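Local coordinates for thermotoga maritima TmcAL (Thermotoga maritima, PDB 5Y0T), which belongs to the HIGH nucleotidyl transferase family of the HUP clan and holds an adenosine-5'-rp-alpha-thio-triphosphate molecule in a pocket of its Rossmann-like domain, at residues V99-E104 and F188-R193; R113-L118 and L171-I176. All coordinates share one frame; numbering follows the deposited sequence.

Interaction 1. Residues V99-E104 and F188-R193; sequences VVFGSE and FHTIKR. With TAT (adenosine-5'-rp-alpha-thio-triphosphate), chain E.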
loop_
_atom_site.group_PDB
_atom_site.type_symbol
_atom_site.label_atom_id
_atom_site.label_comp_id
_atom_site.label_asym_id
_atom_site.label_seq_id
_atom_site.Cartn_x
_atom_site.Cartn_y
_atom_site.Cartn_z
ATOM N N VAL A 99 -20.925 -24.449 23.744
ATOM C CA VAL A 99 -20.991 -23.440 22.696
ATOM C C VAL A 99 -22.316 -23.568 21.956
ATOM O O VAL A 99 -22.743 -24.677 21.618
ATOM C CB VAL A 99 -19.808 -23.569 21.702
ATOM C CG1 VAL A 99 -20.071 -22.748 20.440
ATOM C CG2 VAL A 99 -18.509 -23.128 22.372
ATOM N N VAL A 100 -22.974 -22.434 21.741
ATOM C CA VAL A 100 -24.259 -22.373 21.055
ATOM C C VAL A 100 -24.150 -21.508 19.801
ATOM O O VAL A 100 -23.730 -20.351 19.883
ATOM C CB VAL A 100 -25.357 -21.773 21.960
ATOM C CG1 VAL A 100 -26.679 -21.717 21.215
ATOM C CG2 VAL A 100 -25.498 -22.573 23.255
ATOM N N PHE A 101 -24.529 -22.047 18.649
ATOM C CA PHE A 101 -24.526 -21.231 17.433
ATOM C C PHE A 101 -25.894 -21.247 16.764
ATOM O O PHE A 101 -26.613 -22.233 16.863
ATOM C CB PHE A 101 -23.447 -21.712 16.448
ATOM C CG PHE A 101 -23.527 -23.188 16.110
ATOM C CD1 PHE A 101 -22.721 -24.107 16.775
ATOM C CD2 PHE A 101 -24.368 -23.646 15.109
ATOM C CE1 PHE A 101 -22.788 -25.461 16.469
ATOM C CE2 PHE A 101 -24.434 -24.995 14.798
ATOM C CZ PHE A 101 -23.640 -25.901 15.485
ATOM N N GLY A 102 -26.233 -20.159 16.073
ATOM C CA GLY A 102 -27.467 -20.090 15.316
ATOM C C GLY A 102 -27.390 -21.002 14.108
ATOM O O GLY A 102 -26.329 -21.141 13.492
ATOM N N SER A 103 -28.521 -21.616 13.771
ATOM C CA SER A 103 -28.572 -22.662 12.751
ATOM C C SER A 103 -29.842 -22.546 11.906
ATOM O O SER A 103 -30.920 -22.246 12.428
ATOM C CB SER A 103 -28.479 -24.033 13.437
ATOM O OG SER A 103 -28.946 -25.088 12.620
ATOM N N GLU A 104 -29.732 -22.769 10.599
ATOM C CA GLU A 104 -30.922 -22.739 9.756
ATOM C C GLU A 104 -31.816 -23.948 10.021
ATOM O O GLU A 104 -33.059 -23.843 10.018
ATOM C CB GLU A 104 -30.542 -22.687 8.265
ATOM C CG GLU A 104 -29.866 -21.375 7.827
ATOM C CD GLU A 104 -28.352 -21.390 7.988
ATOM O OE1 GLU A 104 -27.810 -22.356 8.585
ATOM O OE2 GLU A 104 -27.699 -20.429 7.519
ATOM N N PHE A 188 -21.616 -28.784 21.957
ATOM C CA PHE A 188 -22.165 -27.846 20.971
ATOM C C PHE A 188 -23.689 -27.936 20.894
ATOM O O PHE A 188 -24.271 -29.003 21.097
ATOM C CB PHE A 188 -21.534 -28.081 19.582
ATOM C CG PHE A 188 -20.107 -27.601 19.494
ATOM C CD1 PHE A 188 -19.058 -28.438 19.845
ATOM C CD2 PHE A 188 -19.827 -26.299 19.125
ATOM C CE1 PHE A 188 -17.747 -27.987 19.794
ATOM C CE2 PHE A 188 -18.515 -25.829 19.071
ATOM C CZ PHE A 188 -17.476 -26.669 19.401
ATOM N N HIS A 189 -24.331 -26.798 20.664
ATOM C CA HIS A 189 -25.796 -26.726 20.609
ATOM C C HIS A 189 -26.185 -25.806 19.464
ATOM O O HIS A 189 -25.481 -24.851 19.195
ATOM C CB HIS A 189 -26.398 -26.163 21.894
ATOM C CG HIS A 189 -25.853 -26.765 23.149
ATOM N ND1 HIS A 189 -26.566 -27.666 23.907
ATOM C CD2 HIS A 189 -24.674 -26.578 23.790
ATOM C CE1 HIS A 189 -25.847 -28.018 24.958
ATOM N NE2 HIS A 189 -24.690 -27.380 24.906
ATOM N N THR A 190 -27.321 -26.077 18.832
ATOM C CA THR A 190 -27.896 -25.159 17.853
ATOM C C THR A 190 -29.070 -24.433 18.476
ATOM O O THR A 190 -29.725 -24.958 19.375
ATOM C CB THR A 190 -28.422 -25.878 16.574
ATOM O OG1 THR A 190 -29.547 -26.703 16.921
ATOM C CG2 THR A 190 -27.360 -26.740 15.945
ATOM N N ILE A 191 -29.313 -23.208 18.022
ATOM C CA ILE A 191 -30.633 -22.620 18.167
ATOM C C ILE A 191 -31.112 -22.215 16.777
ATOM O O ILE A 191 -30.303 -21.962 15.887
ATOM C CB ILE A 191 -30.640 -21.409 19.148
ATOM C CG1 ILE A 191 -29.639 -20.320 18.726
ATOM C CG2 ILE A 191 -30.356 -21.885 20.567
ATOM C CD1 ILE A 191 -30.272 -19.184 17.946
ATOM N N LYS A 192 -32.430 -22.174 16.592
ATOM C CA LYS A 192 -32.994 -21.841 15.292
ATOM C C LYS A 192 -32.820 -20.362 14.937
ATOM O O LYS A 192 -33.240 -19.493 15.697
ATOM C CB LYS A 192 -34.488 -22.180 15.257
ATOM C CG LYS A 192 -35.152 -21.866 13.909
ATOM C CD LYS A 192 -34.809 -22.921 12.852
ATOM C CE LYS A 192 -35.496 -22.617 11.514
ATOM N NZ LYS A 192 -34.791 -21.497 10.797
ATOM N N ARG A 193 -32.245 -20.078 13.772
ATOM C CA ARG A 193 -32.249 -18.703 13.257
ATOM C C ARG A 193 -33.624 -18.302 12.780
ATOM O O ARG A 193 -34.297 -19.086 12.118
ATOM C CB ARG A 193 -31.259 -18.533 12.110
ATOM C CG ARG A 193 -29.809 -18.613 12.547
ATOM C CD ARG A 193 -28.887 -18.506 11.350
ATOM N NE ARG A 193 -29.086 -17.251 10.636
ATOM C CZ ARG A 193 -28.299 -16.187 10.773
ATOM N NH1 ARG A 193 -27.256 -16.232 11.603
ATOM N NH2 ARG A 193 -28.554 -15.082 10.078
HETATM N N1 TAT E . -31.740 -15.572 14.815
HETATM C C2 TAT E . -31.032 -16.396 15.611
HETATM N N3 TAT E . -29.694 -16.341 15.732
HETATM C C4 TAT E . -28.977 -15.424 15.039
HETATM C C5 TAT E . -29.677 -14.477 14.165
HETATM C C6 TAT E . -31.150 -14.608 14.080
HETATM N N6 TAT E . -31.879 -13.781 13.293
HETATM N N7 TAT E . -28.734 -13.683 13.617
HETATM C C8 TAT E . -27.527 -14.075 14.104
HETATM N N9 TAT E . -27.681 -15.112 14.951
HETATM P PA TAT E . -22.673 -13.187 13.921
HETATM P PB TAT E . -24.214 -13.533 11.442
HETATM P PG TAT E . -26.075 -12.017 9.831
HETATM C "C1'" TAT E . -26.594 -15.820 15.664
HETATM O O1A TAT E . -27.178 -11.076 10.286
HETATM O O1B TAT E . -23.341 -13.620 10.226
HETATM S S1G TAT E . -21.355 -14.570 13.555
HETATM C "C2'" TAT E . -25.597 -16.391 14.657
HETATM O "O2'" TAT E . -26.069 -17.600 14.063
HETATM O O2A TAT E . -22.200 -11.916 14.605
HETATM O O2B TAT E . -24.875 -14.783 11.962
HETATM O O2G TAT E . -25.030 -11.324 8.980
HETATM C "C3'" TAT E . -24.366 -16.576 15.518
HETATM O "O3'" TAT E . -24.413 -17.830 16.225
HETATM O O3A TAT E . -23.438 -12.699 12.584
HETATM O O3B TAT E . -25.340 -12.389 11.220
HETATM O O3G TAT E . -26.520 -13.346 9.270
HETATM C "C4'" TAT E . -24.475 -15.430 16.518
HETATM O "O4'" TAT E . -25.822 -14.943 16.477
HETATM C "C5'" TAT E . -23.529 -14.276 16.170
HETATM O "O5'" TAT E . -23.817 -13.847 14.838
#
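Strands 99-103 and 188-192 run parallel in register, Val99 beside Phe188 through Ser103 beside Lys192, their axes at 38° and joined by a ladder that starts with His189 N to Val99 O and ends with Arg193 N to Ser103 O (2.9 Å). On one face, Phe101 CG takes the crowded position between the backbone N and the carbonyl carbon (chi1 54°), which lays the ring with one face over His189 O and brings Phe101 CE2 within 3.6 Å of Thr190 CG2. Phe188 CD2 meets the edge of this ring, while Phe188 CE2 packs 3.7 Å from Val99 CB. On the face of Val100, the side chains of Val100 and Ile191 cross at about a right angle, CG1 of the valine meeting CG2 of the isoleucine, and Ile191 CD1 reaches adenine atom N3 of TAT (3.6 Å). The carboxyl ends of the strands hold the ligand. Gly102 N gives a nearly straight bond to ribose O3' of TAT (3.0 Å, 176°). Arg193 bends at chi3, so that its NH1 grips TAT O2B (2.8 Å) and its NH2 grips TAT O3G (2.8 Å), a pairing that probably offsets phosphate charge. This is the Rossmann-like arrangement of the HUP clan: helix 15-28 covers the Val100 face, helices 108-120 and 167-182 pack against the Phe101 face, and strand 3-8 flanks strand 98-103 on its other edge.

Interaction 2. Residues R113-L118 and L171-I176; sequences RVARIL and LGVEYI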
loop_
_atom_site.group_PDB
_atom_site.type_symbol
_atom_site.label_atom_id
_atom_site.label_comp_id
_atom_site.label_asym_id
_atom_site.label_seq_id
_atom_site.Cartn_x
_atom_site.Cartn_y
_atom_site.Cartn_z
ATOM N N ARG A 113 -23.047 -35.571 13.024
ATOM C CA ARG A 113 -22.776 -36.716 12.156
ATOM C C ARG A 113 -21.859 -36.313 11.015
ATOM O O ARG A 113 -20.913 -37.034 10.677
ATOM C CB ARG A 113 -24.073 -37.315 11.591
ATOM C CG ARG A 113 -24.490 -38.630 12.246
ATOM C CD ARG A 113 -25.586 -39.377 11.452
ATOM N NE ARG A 113 -26.747 -38.541 11.142
ATOM C CZ ARG A 113 -27.662 -38.153 12.030
ATOM N NH1 ARG A 113 -27.556 -38.516 13.305
ATOM N NH2 ARG A 113 -28.684 -37.391 11.647
ATOM N N VAL A 114 -22.134 -35.165 10.408
ATOM C CA VAL A 114 -21.304 -34.712 9.298
ATOM C C VAL A 114 -19.904 -34.374 9.791
ATOM O O VAL A 114 -18.912 -34.774 9.169
ATOM C CB VAL A 114 -21.906 -33.488 8.572
ATOM C CG1 VAL A 114 -20.910 -32.912 7.574
ATOM C CG2 VAL A 114 -23.195 -33.875 7.867
ATOM N N ALA A 115 -19.807 -33.671 10.920
ATOM C CA ALA A 115 -18.480 -33.317 11.429
ATOM C C ALA A 115 -17.641 -34.559 11.711
ATOM O O ALA A 115 -16.436 -34.564 11.465
ATOM C CB ALA A 115 -18.586 -32.463 12.685
ATOM N N ARG A 116 -18.283 -35.611 12.211
ATOM C CA ARG A 116 -17.586 -36.867 12.518
ATOM C C ARG A 116 -16.977 -37.519 11.256
ATOM O O ARG A 116 -15.822 -37.971 11.257
ATOM C CB ARG A 116 -18.553 -37.833 13.218
ATOM C CG ARG A 116 -18.030 -39.241 13.431
ATOM C CD ARG A 116 -16.853 -39.275 14.386
ATOM N NE ARG A 116 -17.180 -38.786 15.725
ATOM C CZ ARG A 116 -16.330 -38.812 16.749
ATOM N NH1 ARG A 116 -15.111 -39.310 16.584
ATOM N NH2 ARG A 116 -16.698 -38.344 17.935
ATOM N N ILE A 117 -17.748 -37.550 10.174
ATOM C CA ILE A 117 -17.249 -38.080 8.907
ATOM C C ILE A 117 -16.053 -37.286 8.414
ATOM O O ILE A 117 -15.032 -37.867 8.031
ATOM C CB ILE A 117 -18.353 -38.091 7.829
ATOM C CG1 ILE A 117 -19.483 -39.021 8.261
ATOM C CG2 ILE A 117 -17.794 -38.562 6.484
ATOM C CD1 ILE A 117 -20.781 -38.821 7.476
ATOM N N LEU A 118 -16.157 -35.959 8.443
ATOM C CA LEU A 118 -15.052 -35.109 8.000
ATOM C C LEU A 118 -13.827 -35.238 8.902
ATOM O O LEU A 118 -12.690 -35.051 8.462
ATOM C CB LEU A 118 -15.483 -33.638 7.945
ATOM C CG LEU A 118 -16.697 -33.302 7.073
ATOM C CD1 LEU A 118 -16.992 -31.817 7.146
ATOM C CD2 LEU A 118 -16.464 -33.737 5.623
ATOM N N LEU A 171 -20.789 -23.443 8.907
ATOM C CA LEU A 171 -19.972 -22.981 10.024
ATOM C C LEU A 171 -20.089 -23.916 11.216
ATOM O O LEU A 171 -19.088 -24.250 11.853
ATOM C CB LEU A 171 -20.374 -21.566 10.440
ATOM C CG LEU A 171 -19.631 -20.414 9.780
ATOM C CD1 LEU A 171 -20.302 -19.105 10.137
ATOM C CD2 LEU A 171 -18.172 -20.412 10.233
ATOM N N GLY A 172 -21.323 -24.309 11.532
ATOM C CA GLY A 172 -21.580 -25.218 12.637
ATOM C C GLY A 172 -20.790 -26.508 12.540
ATOM O O GLY A 172 -20.191 -26.963 13.520
ATOM N N VAL A 173 -20.795 -27.106 11.355
ATOM C CA VAL A 173 -20.050 -28.337 11.132
ATOM C C VAL A 173 -18.569 -28.064 11.338
ATOM O O VAL A 173 -17.862 -28.857 11.957
ATOM C CB VAL A 173 -20.322 -28.908 9.705
ATOM C CG1 VAL A 173 -19.246 -29.905 9.285
ATOM C CG2 VAL A 173 -21.702 -29.548 9.668
ATOM N N GLU A 174 -18.102 -26.919 10.852
ATOM C CA GLU A 174 -16.689 -26.590 10.997
ATOM C C GLU A 174 -16.305 -26.339 12.462
ATOM O O GLU A 174 -15.197 -26.691 12.856
ATOM C CB GLU A 174 -16.319 -25.376 10.151
ATOM C CG GLU A 174 -16.534 -25.560 8.625
ATOM C CD GLU A 174 -15.490 -26.443 7.949
ATOM O OE1 GLU A 174 -14.683 -27.083 8.645
ATOM O OE2 GLU A 174 -15.482 -26.501 6.698
ATOM N N TYR A 175 -17.192 -25.740 13.266
ATOM C CA TYR A 175 -16.885 -25.584 14.711
ATOM C C TYR A 175 -16.694 -26.951 15.361
ATOM O O TYR A 175 -15.766 -27.167 16.146
ATOM C CB TYR A 175 -17.994 -24.851 15.494
ATOM C CG TYR A 175 -18.294 -23.426 15.086
ATOM C CD1 TYR A 175 -17.281 -22.526 14.808
ATOM C CD2 TYR A 175 -19.623 -22.984 14.982
ATOM C CE1 TYR A 175 -17.563 -21.228 14.429
ATOM C CE2 TYR A 175 -19.918 -21.668 14.599
ATOM C CZ TYR A 175 -18.887 -20.804 14.324
ATOM O OH TYR A 175 -19.162 -19.521 13.930
ATOM N N ILE A 176 -17.618 -27.861 15.065
ATOM C CA ILE A 176 -17.608 -29.166 15.687
ATOM C C ILE A 176 -16.400 -29.961 15.203
ATOM O O ILE A 176 -15.711 -30.615 15.989
ATOM C CB ILE A 176 -18.924 -29.932 15.385
ATOM C CG1 ILE A 176 -20.119 -29.204 16.022
ATOM C CG2 ILE A 176 -18.853 -31.360 15.906
ATOM C CD1 ILE A 176 -21.474 -29.622 15.460
#
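A helix-helix packing contact in the helical layer beside the Rossmann-like sheet joins helix 108-120, which follows strand 98-103, to helix 167-182, which leads into strand 187-192. The short segments cross at -55° with their axes 8.5 Å apart. The small side chain of Ala115 lies at the crossing, where Ala115 CA is 5.2 Å from Val173 CA. No hydrogen bond spans the interface, and all five touching residues are buried. Val173 is the central side chain on its helix. Its CG1, anti to the backbone N (chi1 162°), extends between two side chains one helical turn apart, touching Val114 CG1 at 3.8 Å and Leu118 CD1 at 3.6 Å; both neighbours cross it at about a right angle. Val173 CG2 turns to Val114 as well, so both branches of the valine are used. Leu164 from a loop also packs on Val114 and Val173, and helix 139-153 adds Leu147 against Val114. One turn beyond Val173, Ile176 directs its CG2 branch, anti to the backbone N, at the methyl of Ala115. Here the packing is tightest, with Ile176 CG2 only 3.4 Å from Ala115 CB, closer than usual for two carbons.

In the fold
The two contacts adjoin, their centres 13 Å apart. Strand 98-103 runs on into helix 108-120 and helix 167-182 into strand 187-192, so both pairings join the same two parts of the chain. The phenyl rings of interaction 1 rest on helix 167-182: Phe101 CZ lies 3.6 Å from Gly172 CA, and Phe188 CG is 3.8 Å from Ile176 CG1. Ile176 thus packs on the sheet with one branch and on helix 108-120 with the other. Interaction 1 contributes five residues to the TAT pocket, whereas interaction 2 lies on the Phe101 face of the sheet, with the Ile176 side chain about 12 Å from the ligand.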